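Local structure of SusD superfamily protein (Bacteroides fragilis NCTC 9343, 3NQP) at residues V196-K200 and A201-C205; Y364-A367 and Q368-V372. The protein probably binds glycans at the outer membrane for uptake into the cell, as SusD-type proteins do. One frame throughout, in Å; residues are numbered along the deposited sequence.

Following the chain from the N terminus, contact 1 comes first: residues 196-205 form the end of the loop that returns from helix 163-181 and the first turn of helix 200-216. It closes that turn and ties it to its neighbours, helices 163-181 and 110-135 and strand 265-269, in a buried part of the chain. Contact 2, residues 364-372, follows much later and closes a small beta hairpin at the surface. The two are in series, neither nested nor crossing. Their centres lie about 31 Å apart and their nearest atoms about 13 Å, so they do not touch: one starts a helix, the other reverses the chain at a surface tip.

Contact 1: residues V196-K200 and A201-C205; sequences VYWSK and AATEC. With EDO (1,2-ethanediol), chain G.
W198 and A202 meet through a CH-pi contact: the A202 methyl sits over one face of the indole, its CB 3.6 Å from the centre of the six-membered ring. Alanine suits this place because its short methyl lets the flat ring lie close against the helix. F267 meets the indole edge-to-face from strand 265-269.

Side-chain hydrogen bonding steadies the same ring. W198 NE1 donates to T203 OG1 at 2.9 Å, with the hydroxyl near the ring plane at the indole edge. W198 CG lies anti to the backbone N (chi1 -166°), which carries the indole forward alongside the first turn. The T203 hydroxyl also bonds S177 OG of helix 163-181, so threonine bridges tryptophan and that helix. Upstream, Y197 OH bonds D29 and takes a weak hydrogen bond from O2 of a 1,2-ethanediol, probably from the crystallisation liquor.

The helix start is held by one capping bond and two backbone bonds: A202 N donates to S199 OG at 3.3 Å, while T203 N donates to S199 O at 3.1 Å and E204 N to K200 O at 2.9 Å.

K200 NZ, 5.3 Å from E204 OE2, instead bonds G182 O and N185, while the glutamate is gripped by H235, S238 and Y243.

Serine, small and able to accept from a backbone N-H left over at the first turn, makes this a classic N-cap, here opening helix 200-216.

Contact 2: residues Y364-A367 and Q368-V372; sequences YVNA and QGARV. With EDO (1,2-ethanediol), chain I.
Y364 and V372 face each other as an antiparallel hydrogen-bonded pair. V372 N donates to Y364 O at 2.8 Å, nearly straight, and Y364 N returns a longer bond to V372 O at 3.2 Å. V365 and R371 form the non-hydrogen-bonded pair; beside it V365 CA makes a CA-H...O contact with A370 O, and R371 CA one with Y364 O.

The reversal is a type I turn from N366 to G369, closed by G369 N to N366 O. N366 N bonds A370 O at 2.9 Å, so N366 faces both G369 and A370: a type I turn with a G1 beta bulge, the 3:5 hairpin. At G369 phi is positive (81°), a conformation in which a side chain would jam against the preceding carbonyl oxygen, hence the glycine. Asparagine suits the first turn position because its side chain folds back over the turn (chi1 69°) and OD1 accepts A370 N at 3.0 Å, the donor lying above the amide plane. Its ND2 bonds E273, which also takes the Y364 hydroxyl.

Packing is lighter. The Y364 and V372 side chains run side by side, pointing the same way, with Y364 CE1 4.1 Å from V372 CB. On the other face V365 CG2 rests over one face of the R371 guanidinium, toward its rim, 3.4 Å from NH2. Bends at chi2 and chi3 curl the arginine back beneath this methyl.

Polar grips fix the guanidinium: NH1 donates to I362 O, NE to D308 O, and NH2 to O2 of a 1,2-ethanediol, probably from the crystallisation liquor, at 3.1 Å.

Contact 1: residues V196-K200 and A201-C205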
loop_
_atom_site.group_PDB
_atom_site.type_symbol
_atom_site.label_atom_id
_atom_site.label_comp_id
_atom_site.label_asym_id
_atom_site.label_seq_id
_atom_site.Cartn_x
_atom_site.Cartn_y
_atom_site.Cartn_z
ATOM N N VAL A 196 14.901 -0.409 6.606
ATOM C CA VAL A 196 13.992 0.614 7.135
ATOM C C VAL A 196 14.424 2.063 6.900
ATOM O O VAL A 196 13.795 2.997 7.400
ATOM C CB VAL A 196 13.679 0.339 8.608
ATOM C CG1 VAL A 196 12.927 -1.076 8.700
ATOM C CG2 VAL A 196 14.987 0.449 9.517
ATOM N N TYR A 197 15.481 2.221 6.116
ATOM C CA TYR A 197 15.873 3.489 5.495
ATOM C C TYR A 197 15.735 3.317 3.995
ATOM O O TYR A 197 15.950 2.238 3.468
ATOM C CB TYR A 197 17.317 3.846 5.858
ATOM C CG TYR A 197 17.426 4.304 7.283
ATOM C CD1 TYR A 197 17.547 3.393 8.328
ATOM C CD2 TYR A 197 17.338 5.666 7.599
ATOM C CE1 TYR A 197 17.621 3.832 9.673
ATOM C CE2 TYR A 197 17.407 6.114 8.898
ATOM C CZ TYR A 197 17.539 5.189 9.946
ATOM O OH TYR A 197 17.618 5.624 11.243
ATOM N N TRP A 198 15.385 4.387 3.305
ATOM C CA TRP A 198 15.180 4.319 1.868
ATOM C C TRP A 198 16.489 3.967 1.183
ATOM O O TRP A 198 17.564 4.293 1.695
ATOM C CB TRP A 198 14.625 5.655 1.371
ATOM C CG TRP A 198 14.058 5.609 -0.034
ATOM C CD1 TRP A 198 14.728 5.862 -1.178
ATOM C CD2 TRP A 198 12.737 5.246 -0.414
ATOM N NE1 TRP A 198 13.901 5.726 -2.254
ATOM C CE2 TRP A 198 12.664 5.360 -1.811
ATOM C CE3 TRP A 198 11.586 4.875 0.296
ATOM C CZ2 TRP A 198 11.493 5.134 -2.525
ATOM C CZ3 TRP A 198 10.433 4.630 -0.427
ATOM C CH2 TRP A 198 10.400 4.741 -1.811
ATOM N N SER A 199 16.406 3.243 0.070
ATOM C CA SER A 199 17.577 2.630 -0.561
ATOM C C SER A 199 17.429 2.735 -2.062
ATOM O O SER A 199 16.357 3.085 -2.560
ATOM C CB SER A 199 17.669 1.145 -0.177
ATOM O OG SER A 199 16.507 0.414 -0.672
ATOM N N LYS A 200 18.483 2.366 -2.774
ATOM C CA LYS A 200 18.462 2.301 -4.246
ATOM C C LYS A 200 17.393 1.341 -4.766
ATOM O O LYS A 200 16.619 1.659 -5.693
ATOM C CB LYS A 200 19.838 1.945 -4.770
ATOM C CG LYS A 200 19.986 2.015 -6.283
ATOM C CD LYS A 200 21.304 1.425 -6.683
ATOM C CE LYS A 200 21.333 1.144 -8.126
ATOM N NZ LYS A 200 22.636 0.772 -8.603
ATOM N N ALA A 201 17.313 0.168 -4.171
ATOM C CA ALA A 201 16.250 -0.762 -4.524
ATOM C C ALA A 201 14.851 -0.146 -4.390
ATOM O O ALA A 201 13.975 -0.390 -5.176
ATOM C CB ALA A 201 16.354 -1.983 -3.689
ATOM N N ALA A 202 14.641 0.609 -3.335
ATOM C CA ALA A 202 13.365 1.219 -3.083
ATOM C C ALA A 202 13.031 2.221 -4.177
ATOM O O ALA A 202 11.865 2.271 -4.652
ATOM C CB ALA A 202 13.354 1.888 -1.690
ATOM N N THR A 203 14.032 3.013 -4.585
ATOM C CA THR A 203 13.852 3.923 -5.708
ATOM C C THR A 203 13.516 3.158 -6.996
ATOM O O THR A 203 12.639 3.586 -7.793
ATOM C CB THR A 203 15.052 4.842 -5.927
ATOM O OG1 THR A 203 15.097 5.794 -4.861
ATOM C CG2 THR A 203 14.939 5.620 -7.312
ATOM N N GLU A 204 14.182 2.038 -7.218
ATOM C CA GLU A 204 13.886 1.222 -8.409
ATOM C C GLU A 204 12.440 0.650 -8.360
ATOM O O GLU A 204 11.772 0.602 -9.381
ATOM C CB GLU A 204 14.904 0.109 -8.594
ATOM C CG GLU A 204 16.273 0.618 -8.991
ATOM C CD GLU A 204 17.018 -0.315 -9.890
ATOM O OE1 GLU A 204 16.848 -0.175 -11.118
ATOM O OE2 GLU A 204 17.722 -1.195 -9.379
ATOM N N CYS A 205 11.980 0.219 -7.179
ATOM C CA CYS A 205 10.600 -0.211 -7.007
ATOM C C CYS A 205 9.606 0.912 -7.343
ATOM O O CYS A 205 8.655 0.727 -8.087
ATOM C CB CYS A 205 10.325 -0.657 -5.574
ATOM S SG CYS A 205 11.027 -2.299 -5.226
HETATM C C1 EDO G . 13.782 3.811 12.475
HETATM O O1 EDO G . 12.858 4.453 13.378
HETATM C C2 EDO G . 13.822 4.572 11.156
HETATM O O2 EDO G . 14.356 5.879 11.417
#

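Contact 2: residues Y364-A367 and Q368-V372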
loop_
_atom_site.group_PDB
_atom_site.type_symbol
_atom_site.label_atom_id
_atom_site.label_comp_id
_atom_site.label_asym_id
_atom_site.label_seq_id
_atom_site.Cartn_x
_atom_site.Cartn_y
_atom_site.Cartn_z
ATOM N N TYR A 364 3.533 -8.443 18.546
ATOM C CA TYR A 364 3.721 -9.566 19.497
ATOM C C TYR A 364 3.212 -9.236 20.879
ATOM O O TYR A 364 2.797 -8.109 21.154
ATOM C CB TYR A 364 5.206 -9.968 19.557
ATOM C CG TYR A 364 6.134 -8.819 19.911
ATOM C CD1 TYR A 364 6.013 -8.126 21.126
ATOM C CD2 TYR A 364 7.124 -8.401 19.016
ATOM C CE1 TYR A 364 6.855 -7.062 21.433
ATOM C CE2 TYR A 364 7.978 -7.352 19.321
ATOM C CZ TYR A 364 7.825 -6.669 20.520
ATOM O OH TYR A 364 8.654 -5.604 20.780
ATOM N N VAL A 365 3.234 -10.228 21.767
ATOM C CA VAL A 365 2.891 -10.008 23.146
ATOM C C VAL A 365 4.223 -9.987 23.873
ATOM O O VAL A 365 5.023 -10.937 23.761
ATOM C CB VAL A 365 2.000 -11.118 23.694
ATOM C CG1 VAL A 365 1.636 -10.824 25.130
ATOM C CG2 VAL A 365 0.724 -11.303 22.824
ATOM N N ASN A 366 4.470 -8.920 24.622
ATOM C CA ASN A 366 5.761 -8.757 25.256
ATOM C C ASN A 366 5.885 -9.593 26.542
ATOM O O ASN A 366 4.963 -10.335 26.907
ATOM C CB ASN A 366 6.041 -7.255 25.477
ATOM C CG ASN A 366 5.156 -6.635 26.500
ATOM O OD1 ASN A 366 4.520 -7.329 27.317
ATOM N ND2 ASN A 366 5.099 -5.314 26.481
ATOM N N ALA A 367 7.016 -9.493 27.224
ATOM C CA ALA A 367 7.276 -10.363 28.389
ATOM C C ALA A 367 6.302 -10.053 29.542
ATOM O O ALA A 367 6.007 -10.921 30.352
ATOM C CB ALA A 367 8.758 -10.237 28.856
ATOM N N GLN A 368 5.759 -8.842 29.578
ATOM C CA GLN A 368 4.742 -8.477 30.557
ATOM C C GLN A 368 3.324 -8.906 30.158
ATOM O O GLN A 368 2.362 -8.581 30.849
ATOM C CB GLN A 368 4.779 -6.964 30.808
ATOM C CG GLN A 368 6.106 -6.454 31.420
ATOM C CD GLN A 368 7.319 -6.498 30.458
ATOM O OE1 GLN A 368 7.219 -6.160 29.261
ATOM N NE2 GLN A 368 8.475 -6.943 30.986
ATOM N N GLY A 369 3.176 -9.623 29.049
ATOM C CA GLY A 369 1.848 -10.100 28.638
ATOM C C GLY A 369 0.998 -9.053 27.911
ATOM O O GLY A 369 -0.197 -9.269 27.703
ATOM N N ALA A 370 1.599 -7.939 27.487
ATOM C CA ALA A 370 0.864 -6.951 26.713
ATOM C C ALA A 370 1.107 -7.050 25.193
ATOM O O ALA A 370 2.239 -7.133 24.742
ATOM C CB ALA A 370 1.202 -5.523 27.202
ATOM N N ARG A 371 0.019 -7.009 24.435
ATOM C CA ARG A 371 0.051 -6.942 23.001
ATOM C C ARG A 371 0.648 -5.593 22.594
ATOM O O ARG A 371 0.218 -4.553 23.080
ATOM C CB ARG A 371 -1.374 -7.098 22.455
ATOM C CG ARG A 371 -1.580 -6.769 20.939
ATOM C CD ARG A 371 -0.774 -7.682 20.028
ATOM N NE ARG A 371 -1.105 -9.085 20.219
ATOM C CZ ARG A 371 -0.527 -10.069 19.542
ATOM N NH1 ARG A 371 0.415 -9.793 18.655
ATOM N NH2 ARG A 371 -0.874 -11.326 19.770
ATOM N N VAL A 372 1.666 -5.640 21.749
ATOM C CA VAL A 372 2.289 -4.450 21.193
ATOM C C VAL A 372 2.180 -4.456 19.677
ATOM O O VAL A 372 2.689 -5.343 19.022
ATOM C CB VAL A 372 3.779 -4.355 21.620
ATOM C CG1 VAL A 372 4.423 -3.092 21.054
ATOM C CG2 VAL A 372 3.942 -4.339 23.161
HETATM C C1 EDO I . 0.482 -12.009 16.312
HETATM O O1 EDO I . -0.418 -12.822 15.510
HETATM C C2 EDO I . 1.536 -12.806 17.092
HETATM O O2 EDO I . 0.957 -13.362 18.294
#